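Local atomic coordinates of 6-aminohexanoate-cyclic-dimer hydrolase (Arthrobacter sp., PDB entry 3A2Q), a protein that hydrolyses the cyclic dimer of 6-aminohexanoic acid, a by-product of nylon-6 manufacture, opening one amide bond to release the linear dimer. Residues A65-L70 / A110-L115; A156-A161 / F215-R220; W381-L386 / V451-A456; G148-G153 / A172-I177. The protein carries 1 engineered substitution. All coordinates share one frame; numbering follows the deposited sequence.

Contact 1: residues A65-L70 / A110-L115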
loop_
_atom_site.group_PDB
_atom_site.type_symbol
_atom_site.label_atom_id
_atom_site.label_comp_id
_atom_site.label_asym_id
_atom_site.label_seq_id
_atom_site.Cartn_x
_atom_site.Cartn_y
_atom_site.Cartn_z
ATOM N N ALA A 65 -16.951 -15.944 -0.354
ATOM C CA ALA A 65 -18.086 -15.697 -1.236
ATOM C C ALA A 65 -18.981 -14.572 -0.714
ATOM O O ALA A 65 -19.472 -14.633 0.414
ATOM C CB ALA A 65 -18.900 -16.974 -1.410
ATOM N N GLY A 66 -19.176 -13.544 -1.537
ATOM C CA GLY A 66 -20.028 -12.430 -1.153
ATOM C C GLY A 66 -19.357 -11.244 -0.481
ATOM O O GLY A 66 -19.971 -10.186 -0.337
ATOM N N VAL A 67 -18.102 -11.398 -0.070
ATOM C CA VAL A 67 -17.404 -10.304 0.595
ATOM C C VAL A 67 -16.895 -9.275 -0.402
ATOM O O VAL A 67 -16.185 -9.607 -1.351
ATOM C CB VAL A 67 -16.215 -10.810 1.428
ATOM C CG1 VAL A 67 -15.580 -9.642 2.178
ATOM C CG2 VAL A 67 -16.681 -11.881 2.405
ATOM N N PRO A 68 -17.257 -8.000 -0.199
ATOM C CA PRO A 68 -16.828 -6.926 -1.097
ATOM C C PRO A 68 -15.387 -6.497 -0.847
ATOM O O PRO A 68 -14.877 -6.628 0.268
ATOM C CB PRO A 68 -17.807 -5.788 -0.778
ATOM C CG PRO A 68 -18.937 -6.456 -0.028
ATOM C CD PRO A 68 -18.235 -7.495 0.776
ATOM N N TYR A 69 -14.740 -5.986 -1.891
ATOM C CA TYR A 69 -13.374 -5.484 -1.783
ATOM C C TYR A 69 -13.212 -4.347 -2.781
ATOM O O TYR A 69 -13.989 -4.226 -3.729
ATOM C CB TYR A 69 -12.347 -6.596 -2.051
ATOM C CG TYR A 69 -11.949 -6.784 -3.495
ATOM C CD1 TYR A 69 -10.792 -6.194 -4.002
ATOM C CD2 TYR A 69 -12.715 -7.574 -4.353
ATOM C CE1 TYR A 69 -10.400 -6.392 -5.326
ATOM C CE2 TYR A 69 -12.333 -7.776 -5.678
ATOM C CZ TYR A 69 -11.175 -7.184 -6.156
ATOM O OH TYR A 69 -10.793 -7.388 -7.461
ATOM N N LEU A 70 -12.210 -3.505 -2.554
ATOM C CA LEU A 70 -11.954 -2.369 -3.423
ATOM C C LEU A 70 -10.597 -2.473 -4.113
ATOM O O LEU A 70 -9.636 -3.002 -3.555
ATOM C CB LEU A 70 -12.055 -1.075 -2.612
ATOM C CG LEU A 70 -13.480 -0.753 -2.157
ATOM C CD1 LEU A 70 -13.465 0.291 -1.054
ATOM C CD2 LEU A 70 -14.287 -0.281 -3.359
ATOM N N ALA A 110 -12.045 -16.471 -5.528
ATOM C CA ALA A 110 -12.068 -16.708 -4.091
ATOM C C ALA A 110 -13.432 -16.393 -3.484
ATOM O O ALA A 110 -13.719 -16.797 -2.359
ATOM C CB ALA A 110 -10.992 -15.870 -3.408
ATOM N N GLY A 111 -14.263 -15.665 -4.221
ATOM C CA GLY A 111 -15.582 -15.329 -3.713
ATOM C C GLY A 111 -15.800 -13.856 -3.419
ATOM O O GLY A 111 -16.903 -13.452 -3.048
ATOM N N PHE A 112 -14.755 -13.049 -3.575
ATOM C CA PHE A 112 -14.844 -11.609 -3.333
ATOM C C PHE A 112 -15.609 -10.945 -4.475
ATOM O O PHE A 112 -15.593 -11.439 -5.602
ATOM C CB PHE A 112 -13.436 -10.999 -3.248
ATOM C CG PHE A 112 -12.705 -11.306 -1.964
ATOM C CD1 PHE A 112 -13.048 -10.658 -0.782
ATOM C CD2 PHE A 112 -11.668 -12.233 -1.939
ATOM C CE1 PHE A 112 -12.367 -10.929 0.409
ATOM C CE2 PHE A 112 -10.981 -12.512 -0.754
ATOM C CZ PHE A 112 -11.331 -11.860 0.420
ATOM N N VAL A 113 -16.284 -9.834 -4.192
ATOM C CA VAL A 113 -17.018 -9.119 -5.235
ATOM C C VAL A 113 -16.417 -7.722 -5.407
ATOM O O VAL A 113 -16.223 -6.998 -4.433
ATOM C CB VAL A 113 -18.548 -9.015 -4.907
ATOM C CG1 VAL A 113 -19.100 -10.399 -4.575
ATOM C CG2 VAL A 113 -18.796 -8.056 -3.757
ATOM N N LEU A 114 -16.098 -7.359 -6.647
ATOM C CA LEU A 114 -15.504 -6.058 -6.934
ATOM C C LEU A 114 -16.525 -4.941 -6.752
ATOM O O LEU A 114 -17.404 -4.747 -7.592
ATOM C CB LEU A 114 -14.948 -6.030 -8.360
ATOM C CG LEU A 114 -14.228 -4.744 -8.759
ATOM C CD1 LEU A 114 -13.179 -4.406 -7.707
ATOM C CD2 LEU A 114 -13.585 -4.915 -10.130
ATOM N N LEU A 115 -16.391 -4.205 -5.651
ATOM C CA LEU A 115 -17.305 -3.117 -5.317
ATOM C C LEU A 115 -17.009 -1.801 -6.024
ATOM O O LEU A 115 -17.913 -0.997 -6.247
ATOM C CB LEU A 115 -17.303 -2.888 -3.801
ATOM C CG LEU A 115 -18.347 -1.920 -3.243
ATOM C CD1 LEU A 115 -19.745 -2.473 -3.516
ATOM C CD2 LEU A 115 -18.131 -1.743 -1.742
#
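Tyr-69 lays one face of its ring over Leu-114, whose CD1 stands 4.2 Å from the centroid of the Tyr-69 ring, a CH-pi contact. The ring gets there because CG lies between the backbone N and the carbonyl carbon (chi1 88°). Phe-112 crosses Tyr-69 at about a right angle, its CB 3.7 Å from CD2 of Tyr-69, and runs alongside Val-67 in the same direction. Val-67 O sits at the edge of the Phe-112 ring, near its plane. On the sheet face opposite Tyr-69, Pro-68 and Val-113 lie side by side, with Pro-68 CB 3.9 Å from Val-113 CG2; proline is tolerated because the ladder asks no N-H of it. That ladder is parallel: Val-113 N bonds to Val-67 O (2.9 Å), Tyr-69 N to Val-113 O, and Leu-115 N to Tyr-69 O. Before it, Gly-66 N reaches Gly-111 O at 2.7 Å. Gly-111 closes helix 102-110 in a Schellman motif, and a beta carbon there would collide with Ala-65 N. Helices 24-42 and 50-59 pack on Leu-115 and Val-113, Met-107 of helix 102-110 meets Tyr-69 and Phe-112, and strand 165-170 continues the sheet beyond strand 68-72.

Contact 2: residues A156-A161 / F215-R220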
loop_
_atom_site.group_PDB
_atom_site.type_symbol
_atom_site.label_atom_id
_atom_site.label_comp_id
_atom_site.label_asym_id
_atom_site.label_seq_id
_atom_site.Cartn_x
_atom_site.Cartn_y
_atom_site.Cartn_z
ATOM N N ALA A 156 -8.203 4.677 3.177
ATOM C CA ALA A 156 -9.341 5.390 3.758
ATOM C C ALA A 156 -10.613 4.555 3.681
ATOM O O ALA A 156 -11.404 4.521 4.625
ATOM C CB ALA A 156 -9.549 6.721 3.035
ATOM N N ALA A 157 -10.812 3.886 2.549
ATOM C CA ALA A 157 -11.998 3.060 2.356
ATOM C C ALA A 157 -12.110 2.002 3.445
ATOM O O ALA A 157 -13.163 1.839 4.056
ATOM C CB ALA A 157 -11.959 2.400 0.986
ATOM N N VAL A 158 -11.020 1.282 3.690
ATOM C CA VAL A 158 -11.018 0.246 4.712
ATOM C C VAL A 158 -11.184 0.836 6.112
ATOM O O VAL A 158 -11.857 0.259 6.961
ATOM C CB VAL A 158 -9.716 -0.595 4.645
ATOM C CG1 VAL A 158 -9.691 -1.619 5.783
ATOM C CG2 VAL A 158 -9.635 -1.301 3.297
ATOM N N ALA A 159 -10.583 1.998 6.342
ATOM C CA ALA A 159 -10.681 2.651 7.641
ATOM C C ALA A 159 -12.123 3.083 7.929
ATOM O O ALA A 159 -12.540 3.140 9.083
ATOM C CB ALA A 159 -9.756 3.855 7.683
ATOM N N ALA A 160 -12.874 3.378 6.872
ATOM C CA ALA A 160 -14.264 3.815 7.000
ATOM C C ALA A 160 -15.259 2.682 6.771
ATOM O O ALA A 160 -16.458 2.917 6.627
ATOM C CB ALA A 160 -14.542 4.947 6.029
ATOM N N ALA A 161 -14.751 1.456 6.726
ATOM C CA ALA A 161 -15.579 0.271 6.533
ATOM C C ALA A 161 -16.362 0.214 5.221
ATOM O O ALA A 161 -17.434 -0.389 5.164
ATOM C CB ALA A 161 -16.533 0.113 7.713
ATOM N N PHE A 215 -4.598 -4.435 2.068
ATOM C CA PHE A 215 -5.172 -3.652 3.162
ATOM C C PHE A 215 -6.237 -4.479 3.875
ATOM O O PHE A 215 -7.017 -5.166 3.224
ATOM C CB PHE A 215 -5.875 -2.399 2.626
ATOM C CG PHE A 215 -4.955 -1.290 2.233
ATOM C CD1 PHE A 215 -4.343 -0.499 3.203
ATOM C CD2 PHE A 215 -4.726 -1.009 0.892
ATOM C CE1 PHE A 215 -3.514 0.565 2.839
ATOM C CE2 PHE A 215 -3.899 0.050 0.515
ATOM C CZ PHE A 215 -3.294 0.838 1.491
ATOM N N ALA A 216 -6.278 -4.381 5.202
ATOM C CA ALA A 216 -7.265 -5.078 6.027
ATOM C C ALA A 216 -7.237 -4.507 7.448
ATOM O O ALA A 216 -6.407 -3.658 7.769
ATOM C CB ALA A 216 -6.973 -6.583 6.059
ATOM N N ARG A 217 -8.150 -4.964 8.301
ATOM C CA ARG A 217 -8.173 -4.490 9.678
ATOM C C ARG A 217 -7.743 -5.580 10.664
ATOM O O ARG A 217 -7.683 -5.351 11.873
ATOM C CB ARG A 217 -9.563 -3.949 10.045
ATOM C CG ARG A 217 -9.939 -2.662 9.308
ATOM C CD ARG A 217 -11.149 -1.997 9.948
ATOM N NE ARG A 217 -12.309 -2.880 9.944
ATOM C CZ ARG A 217 -13.115 -3.064 8.903
ATOM N NH1 ARG A 217 -12.907 -2.419 7.762
ATOM N NH2 ARG A 217 -14.123 -3.917 8.999
ATOM N N SER A 218 -7.440 -6.768 10.148
ATOM C CA SER A 218 -6.987 -7.861 11.004
ATOM C C SER A 218 -5.825 -8.586 10.338
ATOM O O SER A 218 -5.712 -8.603 9.112
ATOM C CB SER A 218 -8.117 -8.859 11.273
ATOM O OG SER A 218 -8.456 -9.577 10.100
ATOM N N VAL A 219 -4.969 -9.196 11.145
ATOM C CA VAL A 219 -3.826 -9.910 10.600
ATOM C C VAL A 219 -4.270 -11.186 9.884
ATOM O O VAL A 219 -3.655 -11.599 8.897
ATOM C CB VAL A 219 -2.803 -10.247 11.708
ATOM C CG1 VAL A 219 -1.621 -11.014 11.121
ATOM C CG2 VAL A 219 -2.311 -8.957 12.361
ATOM N N ARG A 220 -5.352 -11.802 10.354
ATOM C CA ARG A 220 -5.810 -13.025 9.713
ATOM C C ARG A 220 -6.337 -12.738 8.311
ATOM O O ARG A 220 -6.206 -13.567 7.410
ATOM C CB ARG A 220 -6.871 -13.728 10.567
ATOM C CG ARG A 220 -8.206 -13.015 10.685
ATOM C CD ARG A 220 -9.148 -13.823 11.572
ATOM N NE ARG A 220 -10.502 -13.280 11.596
ATOM C CZ ARG A 220 -11.520 -13.842 12.245
ATOM N NH1 ARG A 220 -11.333 -14.964 12.927
ATOM N NH2 ARG A 220 -12.725 -13.289 12.203
#
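Arg-217 leaves its backbone with CG anti to the carbonyl carbon (chi1 -68°), runs on extended and then bends at chi3 (-59°), bringing its guanidinium up to Val-158. Val-158 in turn holds CG1 anti to its own backbone N, against the aliphatic part of the arginine. The meeting point is the Schellman motif that ends helix 152-159, with Ala-161 at positive phi as its C-prime residue. Inside the motif Ala-161 N donates to Val-158 O at 3.1 Å; the same oxygen takes a second bond from Arg-217 NH1, 3.0 Å away. Arginine suits the place because its long methylene chain can pass Val-158, CG lying 3.7 Å from Val-158 CG1, before its charged end meets a helix C terminus, whose dipole would be expected to welcome it. An alanine here would probably leave Val-158 O with just the Ala-161 N bond of these two, strip the packing from Val-158 CG1, and cost Trp-7 its cation-pi partner. Through its other branch, Val-158 CG2 packs 4.0 Å from Phe-215 CB, joining the helix to the end of strand 211-216. Arg-217 NH1 approaches Val-158 O in the carbonyl plane, on a lone pair, with a bent N-H...O angle of 136°.

Contact 3: residues W381-L386 / V451-A456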
loop_
_atom_site.group_PDB
_atom_site.type_symbol
_atom_site.label_atom_id
_atom_site.label_comp_id
_atom_site.label_asym_id
_atom_site.label_seq_id
_atom_site.Cartn_x
_atom_site.Cartn_y
_atom_site.Cartn_z
ATOM N N TRP A 381 19.758 -11.351 12.715
ATOM C CA TRP A 381 18.548 -10.654 13.134
ATOM C C TRP A 381 17.343 -11.186 12.371
ATOM O O TRP A 381 17.444 -11.512 11.187
ATOM C CB TRP A 381 18.691 -9.153 12.905
ATOM C CG TRP A 381 19.810 -8.566 13.687
ATOM C CD1 TRP A 381 21.106 -8.438 13.293
ATOM C CD2 TRP A 381 19.736 -8.039 15.015
ATOM N NE1 TRP A 381 21.850 -7.859 14.295
ATOM C CE2 TRP A 381 21.032 -7.604 15.363
ATOM C CE3 TRP A 381 18.697 -7.893 15.947
ATOM C CZ2 TRP A 381 21.322 -7.029 16.606
ATOM C CZ3 TRP A 381 18.985 -7.322 17.187
ATOM C CH2 TRP A 381 20.288 -6.897 17.502
ATOM N N ASP A 382 16.207 -11.274 13.060
ATOM C CA ASP A 382 14.970 -11.779 12.473
ATOM C C ASP A 382 13.999 -10.684 12.047
ATOM O O ASP A 382 13.404 -10.757 10.971
ATOM C CB ASP A 382 14.240 -12.680 13.471
ATOM C CG ASP A 382 15.011 -13.935 13.796
ATOM O OD1 ASP A 382 15.216 -14.753 12.875
ATOM O OD2 ASP A 382 15.407 -14.098 14.973
ATOM N N LEU A 383 13.841 -9.676 12.899
ATOM C CA LEU A 383 12.892 -8.594 12.631
ATOM C C LEU A 383 13.386 -7.217 13.029
ATOM O O LEU A 383 14.153 -7.064 13.985
ATOM C CB LEU A 383 11.592 -8.837 13.396
ATOM C CG LEU A 383 10.752 -10.096 13.182
ATOM C CD1 LEU A 383 9.675 -10.167 14.258
ATOM C CD2 LEU A 383 10.125 -10.071 11.812
ATOM N N LEU A 384 12.914 -6.214 12.294
ATOM C CA LEU A 384 13.233 -4.823 12.584
ATOM C C LEU A 384 11.888 -4.178 12.892
ATOM O O LEU A 384 10.917 -4.397 12.169
ATOM C CB LEU A 384 13.857 -4.121 11.368
ATOM C CG LEU A 384 14.118 -2.622 11.575
ATOM C CD1 LEU A 384 15.275 -2.434 12.547
ATOM C CD2 LEU A 384 14.447 -1.946 10.246
ATOM N N ILE A 385 11.830 -3.424 13.985
ATOM C CA ILE A 385 10.623 -2.715 14.384
ATOM C C ILE A 385 10.957 -1.232 14.264
ATOM O O ILE A 385 11.970 -0.774 14.794
ATOM C CB ILE A 385 10.239 -2.982 15.865
ATOM C CG1 ILE A 385 10.282 -4.477 16.170
ATOM C CG2 ILE A 385 8.845 -2.428 16.145
ATOM C CD1 ILE A 385 9.370 -5.307 15.314
ATOM N N LEU A 386 10.118 -0.484 13.556
ATOM C CA LEU A 386 10.341 0.944 13.403
ATOM C C LEU A 386 9.028 1.609 13.018
ATOM O O LEU A 386 8.104 0.943 12.554
ATOM C CB LEU A 386 11.397 1.215 12.325
ATOM C CG LEU A 386 11.034 0.949 10.857
ATOM C CD1 LEU A 386 12.139 1.499 9.969
ATOM C CD2 LEU A 386 10.839 -0.540 10.609
ATOM N N VAL A 451 2.974 1.194 13.199
ATOM C CA VAL A 451 4.246 0.624 13.624
ATOM C C VAL A 451 4.600 -0.393 12.536
ATOM O O VAL A 451 3.764 -1.221 12.150
ATOM C CB VAL A 451 4.132 -0.066 15.001
ATOM C CG1 VAL A 451 5.442 -0.756 15.347
ATOM C CG2 VAL A 451 3.806 0.978 16.067
ATOM N N GLN A 452 5.825 -0.307 12.031
ATOM C CA GLN A 452 6.272 -1.176 10.947
ATOM C C GLN A 452 7.155 -2.325 11.422
ATOM O O GLN A 452 8.006 -2.151 12.296
ATOM C CB GLN A 452 7.031 -0.347 9.896
ATOM C CG GLN A 452 7.295 -1.092 8.582
ATOM C CD GLN A 452 8.004 -0.257 7.518
ATOM O OE1 GLN A 452 8.002 -0.618 6.342
ATOM N NE2 GLN A 452 8.622 0.852 7.928
ATOM N N ILE A 453 6.944 -3.495 10.832
ATOM C CA ILE A 453 7.735 -4.675 11.161
ATOM C C ILE A 453 8.265 -5.202 9.829
ATOM O O ILE A 453 7.508 -5.323 8.867
ATOM C CB ILE A 453 6.874 -5.785 11.811
ATOM C CG1 ILE A 453 5.938 -5.189 12.863
ATOM C CG2 ILE A 453 7.780 -6.828 12.441
ATOM C CD1 ILE A 453 6.636 -4.460 13.967
ATOM N N VAL A 454 9.558 -5.506 9.781
ATOM C CA VAL A 454 10.194 -6.007 8.564
ATOM C C VAL A 454 10.893 -7.341 8.840
ATOM O O VAL A 454 11.698 -7.434 9.761
ATOM C CB VAL A 454 11.271 -5.023 8.053
ATOM C CG1 VAL A 454 11.787 -5.482 6.693
ATOM C CG2 VAL A 454 10.701 -3.603 7.979
ATOM N N ALA A 455 10.595 -8.349 8.028
ATOM C CA ALA A 455 11.207 -9.668 8.178
ATOM C C ALA A 455 12.143 -9.950 7.005
ATOM O O ALA A 455 12.204 -9.177 6.048
ATOM C CB ALA A 455 10.127 -10.740 8.260
ATOM N N ALA A 456 12.876 -11.056 7.076
ATOM C CA ALA A 456 13.797 -11.411 6.003
ATOM C C ALA A 456 13.034 -11.712 4.712
ATOM O O ALA A 456 11.853 -12.052 4.743
ATOM C CB ALA A 456 14.642 -12.620 6.414
HETATM O O HOH W 1 12.797 -12.855 9.336
#
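Leu-383 to Leu-386 and Val-451 to Ala-455 run antiparallel, their axes 4.7 Å apart at closest, with Leu-384/Val-454 and Leu-386/Gln-452 as hydrogen-bonded pairs and Ile-385/Ile-453 as a non-hydrogen-bonded pair between them. Ile-385 and Ile-453 lie side by side, pointing the same way; CG2 of Ile-385, anti to its backbone N, also reaches Val-451 CG1 at 3.9 Å. Such branched side chains fill a strand face well. An alanine in place of Ile-385 would probably open a gap beside Val-451 and Ile-453. Small Ala-455 makes room for Leu-383, whose CD2 comes within 3.6 Å of Ala-455 CB. On the other face Leu-386 flanks the extended Gln-452, its CD2 touching Val-454 CG2 (4.0 Å); the buried amide is satisfied by Arg-176 and Phe-424 O. Beyond the Leu-384/Val-454 pair a water links the strands, donating to Asp-382 O (2.7 Å) and accepting from Ala-456 N (2.9 Å). Helix 460-473 covers the isoleucine face and Trp-377 of helix 356-378 the Val-454 face, so the pair belongs to the helix-covered, mixed central sheet of an amidase-family alpha/beta fold.

Contact 4: residues G148-G153 / A172-I177. Engineered in segment 172-177: Ala-174 (natural residue Ser). With ACA (6-aminohexanoic acid), chain C; ACA (6-aminohexanoic acid), chain B.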
loop_
_atom_site.group_PDB
_atom_site.type_symbol
_atom_site.label_atom_id
_atom_site.label_comp_id
_atom_site.label_asym_id
_atom_site.label_seq_id
_atom_site.Cartn_x
_atom_site.Cartn_y
_atom_site.Cartn_z
ATOM N N GLY A 148 -2.438 9.888 3.210
ATOM C CA GLY A 148 -1.195 9.287 2.759
ATOM C C GLY A 148 -1.371 8.925 1.295
ATOM O O GLY A 148 -2.373 9.295 0.688
ATOM N N GLY A 149 -0.411 8.208 0.722
ATOM C CA GLY A 149 -0.519 7.825 -0.675
ATOM C C GLY A 149 0.573 6.839 -1.033
ATOM O O GLY A 149 1.455 6.595 -0.212
ATOM N N SER A 150 0.551 6.299 -2.253
ATOM C CA SER A 150 -0.466 6.637 -3.252
ATOM C C SER A 150 -1.777 5.854 -3.151
ATOM O O SER A 150 -2.775 6.236 -3.760
ATOM C CB SER A 150 0.123 6.476 -4.660
ATOM O OG SER A 150 0.673 5.178 -4.844
ATOM N N SER A 151 -1.791 4.764 -2.390
ATOM C CA SER A 151 -3.014 3.977 -2.255
ATOM C C SER A 151 -3.925 4.570 -1.181
ATOM O O SER A 151 -4.561 3.838 -0.421
ATOM C CB SER A 151 -2.673 2.529 -1.904
ATOM O OG SER A 151 -1.736 1.995 -2.827
ATOM N N GLY A 152 -3.994 5.901 -1.138
ATOM C CA GLY A 152 -4.802 6.593 -0.144
ATOM C C GLY A 152 -6.286 6.274 -0.136
ATOM O O GLY A 152 -6.906 6.228 0.926
ATOM N N GLY A 153 -6.865 6.060 -1.312
ATOM C CA GLY A 153 -8.279 5.737 -1.389
ATOM C C GLY A 153 -8.608 4.399 -0.754
ATOM O O GLY A 153 -9.616 4.256 -0.068
ATOM N N ALA A 172 7.300 2.975 -2.800
ATOM C CA ALA A 172 8.119 3.708 -1.838
ATOM C C ALA A 172 7.403 3.741 -0.486
ATOM O O ALA A 172 7.823 4.441 0.433
ATOM C CB ALA A 172 8.384 5.134 -2.336
ATOM N N GLY A 173 6.323 2.965 -0.384
ATOM C CA GLY A 173 5.534 2.887 0.837
ATOM C C GLY A 173 4.046 3.126 0.598
ATOM O O GLY A 173 3.277 3.248 1.551
ATOM N N ALA A 174 3.636 3.151 -0.671
ATOM C CA ALA A 174 2.245 3.429 -1.057
ATOM C C ALA A 174 1.116 2.584 -0.454
ATOM O O ALA A 174 -0.056 2.914 -0.626
ATOM C CB ALA A 174 2.127 3.439 -2.579
ATOM N N VAL A 175 1.441 1.478 0.207
ATOM C CA VAL A 175 0.396 0.701 0.873
ATOM C C VAL A 175 0.581 0.928 2.373
ATOM O O VAL A 175 -0.370 1.230 3.097
ATOM C CB VAL A 175 0.492 -0.818 0.574
ATOM C CG1 VAL A 175 -0.203 -1.614 1.676
ATOM C CG2 VAL A 175 -0.166 -1.125 -0.760
ATOM N N ARG A 176 1.821 0.805 2.830
ATOM C CA ARG A 176 2.137 0.983 4.237
ATOM C C ARG A 176 1.851 2.391 4.748
ATOM O O ARG A 176 1.340 2.554 5.852
ATOM C CB ARG A 176 3.602 0.618 4.489
ATOM C CG ARG A 176 3.893 -0.876 4.331
ATOM C CD ARG A 176 5.399 -1.111 4.181
ATOM N NE ARG A 176 5.853 -0.679 2.862
ATOM C CZ ARG A 176 7.115 -0.390 2.552
ATOM N NH1 ARG A 176 8.071 -0.477 3.470
ATOM N NH2 ARG A 176 7.420 -0.006 1.318
ATOM N N ILE A 177 2.157 3.407 3.948
ATOM C CA ILE A 177 1.917 4.789 4.371
ATOM C C ILE A 177 0.425 5.059 4.597
ATOM O O ILE A 177 0.033 5.516 5.670
ATOM C CB ILE A 177 2.529 5.792 3.350
ATOM C CG1 ILE A 177 4.055 5.652 3.371
ATOM C CG2 ILE A 177 2.144 7.225 3.715
ATOM C CD1 ILE A 177 4.792 6.361 2.255
HETATM C C ACA C . 4.167 5.006 -4.409
HETATM O O ACA C . 4.803 4.060 -3.933
HETATM C C2 ACA C . 4.287 6.405 -3.822
HETATM C C3 ACA C . 5.699 6.975 -3.918
HETATM C C4 ACA C . 5.981 7.622 -5.276
HETATM C C5 ACA C . 7.461 7.506 -5.643
HETATM C C6 ACA C . 7.740 7.884 -7.095
HETATM N N ACA C . 7.624 6.747 -8.007
HETATM C C ACA B . 6.641 6.597 -8.892
HETATM O O ACA B . 5.830 7.487 -9.147
HETATM C C2 ACA B . 6.549 5.257 -9.591
HETATM C C3 ACA B . 5.125 4.730 -9.642
HETATM C C4 ACA B . 4.825 3.883 -8.416
HETATM C C5 ACA B . 3.461 4.193 -7.825
HETATM C C6 ACA B . 3.376 3.741 -6.372
HETATM N N ACA B . 3.343 4.868 -5.442
#
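Ala-174 turns its methyl toward Ser-150 at the bound substrate, with Ser-150 OG 3.2 Å from Ala-174 CB. The two 6-aminohexanoate units are joined head to tail into the cyclic dimer, and one of its amides lies here. Its nitrogen donates to Ser-150 OG (2.8 Å), its carbonyl oxygen accepts from Ala-172 N (2.9 Å), and its carbonyl carbon stands 3.2 Å from Ala-174 CB. Behind this shell, Ser-150 OG is hydrogen-bonded to Lys-72 NZ, and the cis peptide bond before Ser-150 is likely to help set where that hydroxyl points. Ser-151 N bonds to Ala-174 O at 3.1 Å, in the carbonyl plane and on a lone pair, holding the two loops together; its OG meets Lys-72 NZ and Asn-169 N. Buried Gly-149 O has no conventional partner, but the CA-H of Ala-174 points straight at it (168°). Glycine suits position 148, where a beta carbon would crowd Ile-177 CG2. Ala-174 is an engineered replacement for serine, the probable acyl-ester nucleophile. With Ser-150 and Lys-72 that serine would form the Ser-cisSer-Lys triad of amidases, so the complex probably captures the amide poised for attack, lacking the hydroxyl to open it.

From the N terminus, contact 1 closes first, bringing strand 113-118 beside strand 68-72 across a 39-residue connection that is partly helical. Contacts 4 and 2 then cross: segments 148-153 and 156-161 both lie on helix 152-159, and segment 172-177 returns to the first of them before segment 215-220 reaches the second. They also touch, the ring of Phe-215 packing on Ser-151 and Val-175. Contact 1 meets contact 2 through Leu-70 and Ala-157. Contact 3 follows in series, closing 381-386 onto 451-456 in the far part of the same mixed sheet; a probable hydrogen bond between Arg-176 and Gln-452 connects it to contact 4. Contact 4, centred about 5 Å from the chain's centre, thus touches both contact 2 and contact 3.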